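Local coordinates for Hia (Haemophilus influenzae, PDB 1S7M), which takes part in host recognition by the bacterium as a trimeric autotransporter adhesin, of which this chain is a piece containing a binding domain, at the interface of chains A and B. Coordinates in Å, arbitrary orientation; residue numbers count along the deposited sequence, not the author numbering. Chains: chain A/B, Hia.

Contact 1: the interface of chains A and B. Residues chain A 138-141, 160; chain B 116-120.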
loop_
_atom_site.group_PDB
_atom_site.type_symbol
_atom_site.label_atom_id
_atom_site.label_comp_id
_atom_site.label_asym_id
_atom_site.label_seq_id
_atom_site.Cartn_x
_atom_site.Cartn_y
_atom_site.Cartn_z
ATOM N N GLU A 138 -3.316 -14.201 -5.697
ATOM C CA GLU A 138 -3.708 -14.380 -7.096
ATOM C C GLU A 138 -5.190 -14.689 -7.236
ATOM O O GLU A 138 -5.753 -15.418 -6.438
ATOM C CB GLU A 138 -2.926 -15.553 -7.738
ATOM C CG GLU A 138 -3.278 -15.814 -9.214
ATOM C CD GLU A 138 -2.470 -16.987 -9.844
ATOM O OE1 GLU A 138 -1.458 -17.402 -9.245
ATOM O OE2 GLU A 138 -2.853 -17.474 -10.930
ATOM N N VAL A 139 -5.797 -14.135 -8.268
ATOM C CA VAL A 139 -7.199 -14.365 -8.567
ATOM C C VAL A 139 -7.221 -14.903 -10.002
ATOM O O VAL A 139 -6.674 -14.293 -10.916
ATOM C CB VAL A 139 -8.039 -13.061 -8.506
ATOM C CG1 VAL A 139 -9.463 -13.347 -8.956
ATOM C CG2 VAL A 139 -8.044 -12.496 -7.090
ATOM N N LYS A 140 -7.861 -16.050 -10.178
ATOM C CA LYS A 140 -7.956 -16.700 -11.477
ATOM C C LYS A 140 -9.390 -16.873 -11.916
ATOM O O LYS A 140 -10.219 -17.347 -11.150
ATOM C CB LYS A 140 -7.287 -18.082 -11.407
ATOM C CG LYS A 140 -7.559 -18.961 -12.614
ATOM C CD LYS A 140 -6.772 -20.255 -12.527
ATOM C CE LYS A 140 -5.458 -20.144 -13.264
ATOM N NZ LYS A 140 -4.890 -21.527 -13.437
ATOM N N PHE A 141 -9.687 -16.478 -13.147
ATOM C CA PHE A 141 -11.018 -16.640 -13.691
ATOM C C PHE A 141 -10.973 -17.860 -14.614
ATOM O O PHE A 141 -10.268 -17.867 -15.638
ATOM C CB PHE A 141 -11.423 -15.359 -14.419
ATOM C CG PHE A 141 -11.441 -14.145 -13.513
ATOM C CD1 PHE A 141 -10.267 -13.417 -13.265
ATOM C CD2 PHE A 141 -12.613 -13.782 -12.837
ATOM C CE1 PHE A 141 -10.264 -12.343 -12.351
ATOM C CE2 PHE A 141 -12.613 -12.714 -11.921
ATOM C CZ PHE A 141 -11.436 -11.993 -11.677
ATOM N N ILE A 160 -10.589 -9.458 -19.211
ATOM C CA ILE A 160 -11.044 -10.845 -19.088
ATOM C C ILE A 160 -12.291 -10.958 -19.948
ATOM O O ILE A 160 -13.271 -10.218 -19.763
ATOM C CB ILE A 160 -11.388 -11.225 -17.632
ATOM C CG1 ILE A 160 -10.183 -10.976 -16.734
ATOM C CG2 ILE A 160 -11.800 -12.690 -17.565
ATOM C CD1 ILE A 160 -8.924 -11.724 -17.147
ATOM N N VAL B 116 -1.887 -10.867 -8.495
ATOM C CA VAL B 116 -1.787 -11.545 -9.783
ATOM C C VAL B 116 -3.148 -11.899 -10.339
ATOM O O VAL B 116 -3.965 -12.494 -9.638
ATOM C CB VAL B 116 -0.963 -12.872 -9.665
ATOM C CG1 VAL B 116 -1.008 -13.660 -10.989
ATOM C CG2 VAL B 116 0.487 -12.540 -9.294
ATOM N N ILE B 117 -3.416 -11.508 -11.581
ATOM C CA ILE B 117 -4.672 -11.896 -12.202
ATOM C C ILE B 117 -4.331 -12.923 -13.281
ATOM O O ILE B 117 -3.373 -12.737 -14.047
ATOM C CB ILE B 117 -5.447 -10.704 -12.813
ATOM C CG1 ILE B 117 -6.807 -11.197 -13.295
ATOM C CG2 ILE B 117 -4.668 -10.041 -13.964
ATOM C CD1 ILE B 117 -7.690 -10.110 -13.923
ATOM N N SER B 118 -5.094 -14.016 -13.321
ATOM C CA SER B 118 -4.858 -15.078 -14.288
ATOM C C SER B 118 -6.118 -15.740 -14.846
ATOM O O SER B 118 -7.243 -15.591 -14.322
ATOM C CB SER B 118 -3.977 -16.146 -13.652
ATOM O OG SER B 118 -4.632 -16.723 -12.536
ATOM N N ALA B 119 -5.912 -16.467 -15.935
ATOM C CA ALA B 119 -6.970 -17.196 -16.600
ATOM C C ALA B 119 -6.255 -18.375 -17.282
ATOM O O ALA B 119 -5.035 -18.325 -17.502
ATOM C CB ALA B 119 -7.657 -16.299 -17.620
ATOM N N ASP B 120 -6.986 -19.434 -17.609
ATOM C CA ASP B 120 -6.345 -20.590 -18.236
ATOM C C ASP B 120 -6.246 -20.472 -19.737
ATOM O O ASP B 120 -5.636 -21.304 -20.381
ATOM C CB ASP B 120 -7.082 -21.867 -17.871
ATOM C CG ASP B 120 -7.021 -22.153 -16.390
ATOM O OD1 ASP B 120 -5.899 -22.159 -15.828
ATOM O OD2 ASP B 120 -8.093 -22.369 -15.786
HETATM O O HOH W 1 -9.763 -19.306 -17.770
#

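Contact 2: the interface of chains A and B. Residues chain A 47-51, 105-106; chain B 102-104.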
loop_
_atom_site.group_PDB
_atom_site.type_symbol
_atom_site.label_atom_id
_atom_site.label_comp_id
_atom_site.label_asym_id
_atom_site.label_seq_id
_atom_site.Cartn_x
_atom_site.Cartn_y
_atom_site.Cartn_z
ATOM N N SER A 47 16.855 2.461 8.048
ATOM C CA SER A 47 15.422 2.391 8.290
ATOM C C SER A 47 14.938 3.241 9.446
ATOM O O SER A 47 15.722 3.754 10.237
ATOM C CB SER A 47 15.013 0.944 8.597
ATOM O OG SER A 47 15.338 0.087 7.526
ATOM N N VAL A 48 13.620 3.384 9.530
ATOM C CA VAL A 48 12.998 4.083 10.632
ATOM C C VAL A 48 12.365 2.896 11.352
ATOM O O VAL A 48 11.454 2.240 10.833
ATOM C CB VAL A 48 11.932 5.092 10.148
ATOM C CG1 VAL A 48 11.055 5.539 11.314
ATOM C CG2 VAL A 48 12.616 6.289 9.523
ATOM N N LYS A 49 12.871 2.592 12.536
ATOM C CA LYS A 49 12.364 1.447 13.285
ATOM C C LYS A 49 11.521 1.843 14.471
ATOM O O LYS A 49 11.423 3.023 14.808
ATOM C CB LYS A 49 13.526 0.554 13.745
ATOM C CG LYS A 49 14.231 -0.158 12.594
ATOM C CD LYS A 49 15.456 -0.942 13.089
ATOM C CE LYS A 49 16.191 -1.603 11.932
ATOM N NZ LYS A 49 15.245 -2.407 11.092
ATOM N N ASN A 50 10.895 0.841 15.080
ATOM C CA ASN A 50 10.041 1.044 16.240
ATOM C C ASN A 50 9.075 2.186 15.989
ATOM O O ASN A 50 8.965 3.123 16.790
ATOM C CB ASN A 50 10.900 1.327 17.461
ATOM C CG ASN A 50 11.952 0.265 17.660
ATOM O OD1 ASN A 50 11.639 -0.923 17.751
ATOM N ND2 ASN A 50 13.207 0.680 17.713
ATOM N N VAL A 51 8.366 2.095 14.864
ATOM C CA VAL A 51 7.406 3.118 14.511
ATOM C C VAL A 51 6.035 2.509 14.184
ATOM O O VAL A 51 5.948 1.418 13.616
ATOM C CB VAL A 51 7.914 3.961 13.302
ATOM C CG1 VAL A 51 7.975 3.104 12.060
ATOM C CG2 VAL A 51 7.004 5.183 13.084
ATOM N N ALA A 105 3.455 5.594 7.198
ATOM C CA ALA A 105 2.845 4.278 7.205
ATOM C C ALA A 105 3.953 3.233 7.479
ATOM O O ALA A 105 5.124 3.473 7.203
ATOM C CB ALA A 105 2.182 4.011 5.887
ATOM N N THR A 106 3.562 2.078 8.014
ATOM C CA THR A 106 4.500 1.000 8.351
ATOM C C THR A 106 4.325 -0.249 7.509
ATOM O O THR A 106 3.317 -0.434 6.829
ATOM C CB THR A 106 4.303 0.540 9.792
ATOM O OG1 THR A 106 3.087 -0.200 9.856
ATOM C CG2 THR A 106 4.197 1.743 10.763
ATOM N N ASN B 102 6.532 -2.805 12.692
ATOM C CA ASN B 102 6.744 -1.393 13.021
ATOM C C ASN B 102 7.980 -0.771 12.395
ATOM O O ASN B 102 8.823 -0.200 13.094
ATOM C CB ASN B 102 6.795 -1.218 14.536
ATOM C CG ASN B 102 5.504 -1.613 15.197
ATOM O OD1 ASN B 102 4.564 -2.040 14.534
ATOM N ND2 ASN B 102 5.442 -1.473 16.512
ATOM N N THR B 103 8.070 -0.899 11.079
ATOM C CA THR B 103 9.165 -0.349 10.293
ATOM C C THR B 103 8.490 0.540 9.268
ATOM O O THR B 103 7.504 0.132 8.642
ATOM C CB THR B 103 9.933 -1.467 9.568
ATOM O OG1 THR B 103 10.355 -2.433 10.536
ATOM C CG2 THR B 103 11.149 -0.913 8.828
ATOM N N ALA B 104 8.994 1.753 9.102
ATOM C CA ALA B 104 8.390 2.645 8.140
ATOM C C ALA B 104 8.503 2.041 6.757
ATOM O O ALA B 104 9.579 1.540 6.355
ATOM C CB ALA B 104 9.064 4.017 8.168
HETATM O O HOH W 2 12.144 2.162 7.381
HETATM O O HOH W 3 2.808 -1.375 12.458
#

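Contact 1: the interface of chains A and B
The hydroxyl of B:Ser118 donates a short hydrogen bond to the carboxylate of A:Glu138, OG to OE2 2.5 Å; OE2 receives it on its anti lone pair, turned away from the other carboxylate oxygen. This is an intersubunit parallel beta pairing within the Trp-ring domain of the trimeric autotransporter adhesin: strand 138-143 of A runs beside strand 114-119 of B. B:Ser118 holds OG between its own backbone N and carbonyl carbon (chi1 62°), which turns the hydroxyl toward the neighbouring strand. The extended A:Glu138 chain passes slantwise across B:Val116, its CG 3.6 Å from CG1, before its carboxylate reaches the serine; a long acid thus serves one apolar and one polar neighbour.

On the same face of the sheet, A:Lys140 bends at chi3 (-94°) and crosses B:Asp120 at about a right angle. Its NZ makes a salt bridge and hydrogen bond of 2.7 Å to OD1 of B:Asp120, arriving on the syn side but 22° out of the carboxylate plane. Lysine has the length to meet an acid just beyond the partner strand's end.

The opposite face is apolar. The CG1 of B:Ile117 lies in plane at the ring edge of A:Phe141, 3.8 Å from CE1, and its CD1 meets CD1 of A:Ile160 tip to tip at 3.8 Å. Isoleucine's longer branch is extended, touching the ring edge with CG1 and reaching A:Ile160 with CD1. Between the faces, A:Val139 N bonds to B:Val116 O (2.8 Å), A:Val139 O accepts from B:Ser118 N, and A:Phe141 N bonds to B:Ser118 O. Beyond them, a water joins the carbonyl oxygen of A:Phe141, 2.6 Å away, to B:Asp120 N.

Contact 2: the interface of chains A and B
The flat carboxamide of B:Asn102 has the backbone carbonyl oxygen of A:Val51 on one side, towards its CB end, with CG of the asparagine 3.4 Å from that O. At the amide's oxygen end, OD1 of B:Asn102 is joined by a water to the hydroxyl OG1 of A:Thr106; the water is displaced from the amide plane toward the side that A:Val51 O occupies. Asparagine suits the place because its short amide brings OD1 to the bridging water; its backbone O, which any residue would offer, accepts from A:Val51 N at 2.9 Å. The N-H points almost straight at that oxygen (178° at H) but arrives 43° above the carbonyl plane. The N-H of A:Asn50, although near the same oxygen, points away.

This is a mainly backbone-mediated joint of the homotrimer, in which the irregular stretch 102-104 of B lies between two segments of A, residues 47-51 and 105-106. B:Ala104 N bonds to A:Val48 O at 3.0 Å, in the carbonyl plane. The other polar backbone groups of these two residues are linked through water, which lies 2.9 Å from A:Val48 N and 2.8 Å from B:Ala104 O. Alanine leaves the backbone accessible while its methyl packs against A:Val48, CB to CB 3.6 Å.

A:Val51 places CG1 between its backbone N and carbonyl carbon (chi1 66°), bringing this methyl alongside the B backbone near B:Thr103 and B:Ala104. Valine carries a methyl directly on CB, so CG1 can pack there close to the bonded N-H. A:Thr106, in an antiparallel bridge with B:Ala104, sets its CB 3.4 Å from the carbonyl O of B:Thr103.

The C-alpha centres of contact 1 and contact 2 lie about 33 Å apart, and the two contacts share no residue. In chain B they are close in sequence: residues 102-104 of contact 2 lead through helix 107-111 into strand 114-119 of contact 1. Chain A answers with segments far apart in sequence, 47-51 and 105-106 at contact 2, strands 138-143 and 157-164 at contact 1. The same two subunits are therefore joined at separate levels, on either side of the short helix. Repeated around the homotrimer, such pairing would tie the subunits together along their length and limit their relative rotation.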